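Local coordinates for O-succinylhomoserine sulfhydrylase (Mycobacterium tuberculosis, PDB 3NDN), which probably catalyses the pyridoxal 5'-phosphate-dependent formation of L-homocysteine from O-succinyl-L-homoserine and hydrogen sulfide in methionine biosynthesis, at residues N177-S181 with T327-F331; F205-Q211 with Q321-G326; A103-A108 with L236-I240. One frame throughout, in Å; residues are numbered along the deposited sequence. Where two conformers were deposited one is given.

Interaction 1. Residues N177-S181 with T327-F331; sequences NPMQS and TVVTF
A cis-proline turn docking on a β-sheet illustrates how polar atoms of a loop can tie the two sheets of a fold-type I PLP enzyme together. Residues 177-181, in the loop after strand 169-173 of the seven-stranded sheet, bend through the cis Asn-177–Pro-178 peptide and reach Gln-180 in a left-handed backbone conformation (phi/psi 61/40). Residues 327-331 enter strand 328-333, an inner strand of the second sheet, flanked by strands 301-305 and 392-396. Only one pair of CA atoms marks the register, Pro-178 with Thr-330 at 6.6 Å.

The touching residues are buried, and nearby Asn-177 OD1 is hydrogen-bonded to Arg-394 of the neighbouring strand. Strand 328-333 alternates in the usual way. Val-328 points its CB toward the turn, and its carbonyl O accepts a hydrogen bond from Gln-180 NE2 at 3.1 Å; the Gln-180 side chain, with chi1 m and an extended chi2 near -159°, reaches across to it. Val-329 turns away, towards Leu-295 of helix 277-296. Thr-330 faces the turn again, in rotamer m, and its hydroxyl is the hub. Thr-330 OG1 accepts from Gln-180 NE2 at 3.2 Å and donates to Pro-178 O at 2.8 Å.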
loop_
_atom_site.group_PDB
_atom_site.type_symbol
_atom_site.label_atom_id
_atom_site.label_comp_id
_atom_site.label_asym_id
_atom_site.label_seq_id
_atom_site.Cartn_x
_atom_site.Cartn_y
_atom_site.Cartn_z
ATOM N N ASN A 177 -16.875 -29.256 -4.194
ATOM C CA ASN A 177 -17.178 -28.552 -2.953
ATOM C C ASN A 177 -18.685 -28.317 -2.857
ATOM O O ASN A 177 -19.260 -27.678 -3.733
ATOM C CB ASN A 177 -16.388 -27.237 -2.918
ATOM C CG ASN A 177 -16.892 -26.262 -1.867
ATOM O OD1 ASN A 177 -17.208 -26.638 -0.736
ATOM N ND2 ASN A 177 -16.957 -24.988 -2.242
ATOM N N PRO A 178 -19.330 -28.789 -1.770
ATOM C CA PRO A 178 -18.777 -29.301 -0.515
ATOM C C PRO A 178 -18.695 -30.815 -0.333
ATOM O O PRO A 178 -18.124 -31.254 0.662
ATOM C CB PRO A 178 -19.757 -28.742 0.519
ATOM C CG PRO A 178 -21.086 -28.798 -0.211
ATOM C CD PRO A 178 -20.788 -28.578 -1.672
ATOM N N MET A 179 -19.242 -31.605 -1.257
ATOM C CA MET A 179 -19.337 -33.063 -1.037
ATOM C C MET A 179 -18.024 -33.822 -1.284
ATOM O O MET A 179 -17.909 -34.997 -0.924
ATOM C CB MET A 179 -20.488 -33.689 -1.838
ATOM C CG MET A 179 -21.879 -33.125 -1.519
ATOM S SD MET A 179 -22.427 -33.229 0.217
ATOM C CE MET A 179 -22.610 -34.987 0.452
ATOM N N GLN A 180 -17.049 -33.153 -1.906
ATOM C CA GLN A 180 -15.699 -33.717 -2.120
ATOM C C GLN A 180 -15.672 -35.014 -2.975
ATOM O O GLN A 180 -14.924 -35.959 -2.684
ATOM C CB GLN A 180 -14.910 -33.832 -0.787
ATOM C CG GLN A 180 -15.075 -32.601 0.155
ATOM C CD GLN A 180 -13.967 -32.415 1.212
ATOM O OE1 GLN A 180 -12.847 -32.894 1.057
ATOM N NE2 GLN A 180 -14.282 -31.674 2.276
ATOM N N SER A 181 -16.505 -35.024 -4.020
ATOM C CA SER A 181 -16.509 -36.057 -5.061
ATOM C C SER A 181 -15.322 -35.827 -5.997
ATOM O O SER A 181 -14.949 -34.667 -6.248
ATOM C CB SER A 181 -17.837 -35.973 -5.833
ATOM O OG SER A 181 -17.866 -36.826 -6.968
ATOM N N THR A 327 -7.321 -28.958 2.884
ATOM C CA THR A 327 -7.508 -28.167 4.120
ATOM C C THR A 327 -8.978 -27.928 4.534
ATOM O O THR A 327 -9.241 -27.114 5.430
ATOM C CB THR A 327 -6.811 -26.771 4.007
ATOM O OG1 THR A 327 -7.474 -25.996 3.006
ATOM C CG2 THR A 327 -5.326 -26.909 3.655
ATOM N N VAL A 328 -9.919 -28.622 3.879
ATOM C CA VAL A 328 -11.367 -28.482 4.140
ATOM C C VAL A 328 -11.987 -29.840 4.554
ATOM O O VAL A 328 -11.719 -30.871 3.921
ATOM C CB VAL A 328 -12.099 -27.937 2.896
ATOM C CG1 VAL A 328 -13.564 -27.638 3.202
ATOM C CG2 VAL A 328 -11.414 -26.671 2.365
ATOM N N VAL A 329 -12.802 -29.825 5.609
ATOM C CA VAL A 329 -13.501 -31.031 6.117
ATOM C C VAL A 329 -15.031 -30.836 6.123
ATOM O O VAL A 329 -15.531 -29.883 6.725
ATOM C CB VAL A 329 -13.048 -31.380 7.549
ATOM C CG1 VAL A 329 -13.663 -32.723 8.016
ATOM C CG2 VAL A 329 -11.512 -31.405 7.647
ATOM N N THR A 330 -15.761 -31.756 5.492
ATOM C CA THR A 330 -17.234 -31.717 5.439
ATOM C C THR A 330 -17.802 -32.871 6.298
ATOM O O THR A 330 -17.265 -33.981 6.266
ATOM C CB THR A 330 -17.720 -31.809 3.962
ATOM O OG1 THR A 330 -17.160 -30.723 3.203
ATOM C CG2 THR A 330 -19.252 -31.735 3.858
ATOM N N PHE A 331 -18.857 -32.598 7.071
ATOM C CA PHE A 331 -19.542 -33.645 7.869
ATOM C C PHE A 331 -21.057 -33.434 8.039
ATOM O O PHE A 331 -21.573 -32.341 7.803
ATOM C CB PHE A 331 -18.874 -33.825 9.240
ATOM C CG PHE A 331 -19.077 -32.660 10.193
ATOM C CD1 PHE A 331 -20.021 -32.746 11.217
ATOM C CD2 PHE A 331 -18.310 -31.500 10.082
ATOM C CE1 PHE A 331 -20.213 -31.689 12.112
ATOM C CE2 PHE A 331 -18.488 -30.435 10.979
ATOM C CZ PHE A 331 -19.448 -30.528 11.991
#

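Interaction 2. Residues F205-Q211 with Q321-G326; sequences FATPLLQ and QMSGGG
A glycine run, Gly-324 to Gly-326, lies close against 205-211, tying the loop after strand 198-202 of the seven-stranded sheet to the loop between helix 315-321 and strand 328-333 of the second sheet. Gly-326, at phi/psi 115/-162, leaves no room for a CB: an ideal one would crowd its preceding carbonyl O and lie 3.5 Å from Phe-205 CE2. One on Gly-324 would sit 3.4 Å from Leu-210 CD2. An ST turn shapes 205-211: Thr-207 OG1 accepts from Leu-209 N at 3.2 Å, at the start of a short, weakly bonded helix about 207-210. Met-322 leaves helix 315-321 with extended angles (-121/150). CA pairs run from Ala-206–Gly-326 (5.7 Å) to Gln-211–Met-322 (4.9 Å), an antiparallel order. Leu-210 (m, t) sets its CD1 3.8 Å from Gly-326 CA. A water bridges Gln-211 OE1 and Gln-321 NE2; these amides also bond Asn-203 and Val-183 respectively. A direct backbone hydrogen bond runs from Ser-323 N to Leu-210 O, 2.9 Å.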
loop_
_atom_site.group_PDB
_atom_site.type_symbol
_atom_site.label_atom_id
_atom_site.label_comp_id
_atom_site.label_asym_id
_atom_site.label_seq_id
_atom_site.Cartn_x
_atom_site.Cartn_y
_atom_site.Cartn_z
ATOM N N PHE A 205 -9.133 -26.121 -4.793
ATOM C CA PHE A 205 -9.257 -26.995 -3.612
ATOM C C PHE A 205 -7.923 -27.640 -3.183
ATOM O O PHE A 205 -7.564 -27.624 -1.998
ATOM C CB PHE A 205 -10.299 -28.083 -3.922
ATOM C CG PHE A 205 -10.847 -28.808 -2.705
ATOM C CD1 PHE A 205 -12.070 -28.428 -2.146
ATOM C CD2 PHE A 205 -10.163 -29.891 -2.149
ATOM C CE1 PHE A 205 -12.600 -29.104 -1.044
ATOM C CE2 PHE A 205 -10.687 -30.585 -1.039
ATOM C CZ PHE A 205 -11.910 -30.183 -0.489
ATOM N N ALA A 206 -7.179 -28.178 -4.147
ATOM C CA ALA A 206 -5.950 -28.930 -3.862
ATOM C C ALA A 206 -4.652 -28.114 -3.700
ATOM O O ALA A 206 -3.763 -28.515 -2.937
ATOM C CB ALA A 206 -5.758 -30.012 -4.926
ATOM N N THR A 207 -4.548 -26.989 -4.417
ATOM C CA THR A 207 -3.302 -26.205 -4.571
ATOM C C THR A 207 -2.241 -26.982 -5.381
ATOM O O THR A 207 -2.302 -28.217 -5.458
ATOM C CB THR A 207 -2.665 -25.755 -3.204
ATOM O OG1 THR A 207 -1.810 -26.796 -2.701
ATOM C CG2 THR A 207 -3.737 -25.409 -2.154
ATOM N N PRO A 208 -1.256 -26.267 -5.973
ATOM C CA PRO A 208 -0.163 -26.933 -6.717
ATOM C C PRO A 208 0.745 -27.812 -5.854
ATOM O O PRO A 208 1.584 -28.570 -6.376
ATOM C CB PRO A 208 0.641 -25.764 -7.321
ATOM C CG PRO A 208 0.149 -24.528 -6.665
ATOM C CD PRO A 208 -1.236 -24.800 -6.146
ATOM N N LEU A 209 0.572 -27.740 -4.543
ATOM C CA LEU A 209 1.410 -28.527 -3.670
ATOM C C LEU A 209 0.889 -29.964 -3.506
ATOM O O LEU A 209 1.674 -30.874 -3.218
ATOM C CB LEU A 209 1.582 -27.830 -2.324
ATOM C CG LEU A 209 2.664 -26.743 -2.228
ATOM C CD1 LEU A 209 2.572 -25.677 -3.318
ATOM C CD2 LEU A 209 2.599 -26.107 -0.873
ATOM N N LEU A 210 -0.418 -30.165 -3.679
ATOM C CA LEU A 210 -1.014 -31.492 -3.407
ATOM C C LEU A 210 -1.506 -32.278 -4.636
ATOM O O LEU A 210 -1.754 -33.478 -4.532
ATOM C CB LEU A 210 -2.118 -31.399 -2.352
ATOM C CG LEU A 210 -1.798 -30.730 -1.009
ATOM C CD1 LEU A 210 -3.012 -30.782 -0.110
ATOM C CD2 LEU A 210 -0.570 -31.373 -0.321
ATOM N N GLN A 211 -1.645 -31.607 -5.776
ATOM C CA GLN A 211 -2.158 -32.220 -7.022
ATOM C C GLN A 211 -1.572 -31.481 -8.235
ATOM O O GLN A 211 -1.709 -30.253 -8.339
ATOM C CB GLN A 211 -3.692 -32.160 -7.055
ATOM C CG GLN A 211 -4.347 -32.823 -8.273
ATOM C CD GLN A 211 -5.843 -33.001 -8.100
ATOM O OE1 GLN A 211 -6.319 -34.107 -7.850
ATOM N NE2 GLN A 211 -6.596 -31.913 -8.235
ATOM N N GLN A 321 -3.818 -39.774 -7.334
ATOM C CA GLN A 321 -3.595 -38.455 -7.970
ATOM C C GLN A 321 -3.337 -37.257 -7.024
ATOM O O GLN A 321 -2.984 -36.164 -7.498
ATOM C CB GLN A 321 -4.713 -38.129 -8.984
ATOM C CG GLN A 321 -6.083 -37.783 -8.399
ATOM C CD GLN A 321 -7.166 -37.597 -9.470
ATOM O OE1 GLN A 321 -7.030 -38.067 -10.602
ATOM N NE2 GLN A 321 -8.250 -36.916 -9.106
ATOM N N MET A 322 -3.527 -37.458 -5.718
ATOM C CA MET A 322 -3.249 -36.415 -4.707
ATOM C C MET A 322 -2.197 -36.891 -3.693
ATOM O O MET A 322 -2.126 -38.084 -3.384
ATOM C CB MET A 322 -4.519 -36.024 -3.946
ATOM C CG MET A 322 -5.748 -35.716 -4.796
ATOM S SD MET A 322 -7.220 -35.371 -3.789
ATOM C CE MET A 322 -6.864 -33.706 -3.183
ATOM N N SER A 323 -1.414 -35.954 -3.157
ATOM C CA SER A 323 -0.388 -36.250 -2.131
ATOM C C SER A 323 -0.825 -35.909 -0.693
ATOM O O SER A 323 -0.073 -36.146 0.263
ATOM C CB SER A 323 0.956 -35.571 -2.476
ATOM O OG SER A 323 0.897 -34.154 -2.335
ATOM N N GLY A 324 -2.043 -35.386 -0.564
ATOM C CA GLY A 324 -2.695 -35.102 0.720
ATOM C C GLY A 324 -4.169 -34.801 0.488
ATOM O O GLY A 324 -4.573 -34.544 -0.649
ATOM N N GLY A 325 -4.987 -34.854 1.546
ATOM C CA GLY A 325 -6.433 -34.609 1.429
ATOM C C GLY A 325 -6.859 -33.162 1.197
ATOM O O GLY A 325 -7.907 -32.903 0.591
ATOM N N GLY A 326 -6.061 -32.210 1.671
ATOM C CA GLY A 326 -6.403 -30.784 1.545
ATOM C C GLY A 326 -6.652 -30.118 2.888
ATOM O O GLY A 326 -6.268 -30.668 3.925
HETATM O O HOH W 1 2.004 -33.344 -4.645
HETATM O O HOH W 2 -8.797 -34.967 -6.811
#

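Interaction 3. Residues A103-A108 with L236-I240; sequences ASGMAA and LGGAI
Residues 103-108 leave strand 98-102, outermost in this chain's sheet, through a short extended step at Ser-104 (phi/psi -163/169) and start helix 105-114, while 236-240 run extended into strand 238-242, almost fully so at Gly-237 to Ala-239. Backbones meet closely: Ser-104 CA is 3.9 Å from Gly-237 CA, Gly-105 CA is 4.4 Å from Gly-238 CA, and Ala-108 CA is 5.6 Å from Ala-239 CA. No hydrogen bond joins the two segments; Gly-237 CA makes a CA-H...O contact with Ala-103 O at 3.5 Å. Such proximity depends on glycine: an ideal CB on Gly-238 would clash with Ser-104 O, 2.4 Å away.

Among the side chains, Ser-104 is the N-cap, its OG (chi1 p) accepting from Ala-107 N at 3.1 Å and also hydrogen-bonding Gly-259 O of the second subunit. Ala-108 points at the strand, its CB 3.5 Å from Ala-239 O and 3.8 Å from Ile-240 CG1.

This helix start is a phosphate-binding N terminus, as in fold-type I PLP enzymes: the backbone nitrogens of Gly-105 and Met-106 bond the cofactor phosphate of the modified residue LLP at position 227. Strand 238-242 pairs antiparallel with 98-102 and 220-224; the first turn of helix 105-114 runs alongside it, Ile-240 reaches helix 244-258, and Met-106 packs on helix 131-143.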
loop_
_atom_site.group_PDB
_atom_site.type_symbol
_atom_site.label_atom_id
_atom_site.label_comp_id
_atom_site.label_asym_id
_atom_site.label_seq_id
_atom_site.Cartn_x
_atom_site.Cartn_y
_atom_site.Cartn_z
ATOM N N ALA A 103 -7.643 -10.415 -12.664
ATOM C CA ALA A 103 -8.183 -9.642 -11.517
ATOM C C ALA A 103 -8.794 -10.540 -10.411
ATOM O O ALA A 103 -8.918 -10.113 -9.260
ATOM C CB ALA A 103 -9.251 -8.610 -12.000
ATOM N N SER A 104 -9.167 -11.758 -10.767
ATOM C CA SER A 104 -9.842 -12.686 -9.831
ATOM C C SER A 104 -9.772 -14.106 -10.369
ATOM O O SER A 104 -9.393 -14.309 -11.523
ATOM C CB SER A 104 -11.311 -12.267 -9.620
ATOM O OG SER A 104 -12.095 -12.521 -10.788
ATOM N N GLY A 105 -10.127 -15.099 -9.546
ATOM C CA GLY A 105 -10.243 -16.477 -10.027
ATOM C C GLY A 105 -11.327 -16.658 -11.095
ATOM O O GLY A 105 -11.104 -17.348 -12.080
ATOM N N MET A 106 -12.488 -16.024 -10.917
ATOM C CA MET A 106 -13.564 -16.109 -11.922
ATOM C C MET A 106 -13.173 -15.475 -13.271
ATOM O O MET A 106 -13.572 -15.970 -14.341
ATOM C CB MET A 106 -14.876 -15.516 -11.395
ATOM C CG MET A 106 -15.639 -16.412 -10.398
ATOM S SD MET A 106 -15.709 -18.182 -10.791
ATOM C CE MET A 106 -16.659 -18.199 -12.315
ATOM N N ALA A 107 -12.378 -14.411 -13.216
ATOM C CA ALA A 107 -11.786 -13.823 -14.424
ATOM C C ALA A 107 -10.895 -14.829 -15.162
ATOM O O ALA A 107 -10.948 -14.891 -16.394
ATOM C CB ALA A 107 -11.028 -12.559 -14.100
ATOM N N ALA A 108 -10.104 -15.628 -14.420
ATOM C CA ALA A 108 -9.314 -16.709 -15.032
ATOM C C ALA A 108 -10.201 -17.786 -15.684
ATOM O O ALA A 108 -9.926 -18.204 -16.799
ATOM C CB ALA A 108 -8.331 -17.354 -14.015
ATOM N N LEU A 236 -7.938 -9.995 -3.896
ATOM C CA LEU A 236 -8.315 -10.915 -4.985
ATOM C C LEU A 236 -7.287 -10.964 -6.123
ATOM O O LEU A 236 -6.576 -9.975 -6.402
ATOM C CB LEU A 236 -9.702 -10.559 -5.549
ATOM C CG LEU A 236 -10.919 -10.807 -4.650
ATOM C CD1 LEU A 236 -11.292 -9.528 -3.956
ATOM C CD2 LEU A 236 -12.088 -11.282 -5.489
ATOM N N GLY A 237 -7.251 -12.102 -6.815
ATOM C CA GLY A 237 -6.440 -12.257 -8.015
ATOM C C GLY A 237 -6.635 -13.650 -8.587
ATOM O O GLY A 237 -7.295 -14.502 -7.968
ATOM N N GLY A 238 -6.063 -13.891 -9.753
ATOM C CA GLY A 238 -6.075 -15.248 -10.352
ATOM C C GLY A 238 -5.016 -15.417 -11.415
ATOM O O GLY A 238 -4.228 -14.497 -11.659
ATOM N N ALA A 239 -4.997 -16.585 -12.065
ATOM C CA ALA A 239 -4.043 -16.826 -13.137
ATOM C C ALA A 239 -4.488 -17.933 -14.086
ATOM O O ALA A 239 -5.198 -18.862 -13.682
ATOM C CB ALA A 239 -2.650 -17.170 -12.564
ATOM N N ILE A 240 -4.024 -17.829 -15.330
ATOM C CA ILE A 240 -4.209 -18.882 -16.352
ATOM C C ILE A 240 -2.842 -19.452 -16.769
ATOM O O ILE A 240 -1.966 -18.704 -17.214
ATOM C CB ILE A 240 -4.930 -18.333 -17.601
ATOM C CG1 ILE A 240 -6.239 -17.618 -17.214
ATOM C CG2 ILE A 240 -5.198 -19.468 -18.628
ATOM C CD1 ILE A 240 -6.755 -16.619 -18.264
#

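How the interactions relate
Followed from the N terminus, the chain first passes residues 103-108, whose partner 236-240 closes a loop of 127 intervening residues. Within that loop lie 177-181 and 205-211, the opening halves of interactions 1 and 2, so interaction 3 crosses both. Because 205-211 follows 177-181 and 321-326 precedes 327-331, interaction 2 is nested inside interaction 1. These two also touch: Phe-205 CZ lies 3.3 Å from Gln-180 OE1 and 4.1 Å from Val-328 CB. Interaction 3 stands apart, its nearest atoms about 10 Å from interaction 2 and about 11 Å from interaction 1. It ties the cofactor-binding helix to the seven-stranded sheet, whereas the others join loops following that sheet's strands to the approach and start of strand 328-333.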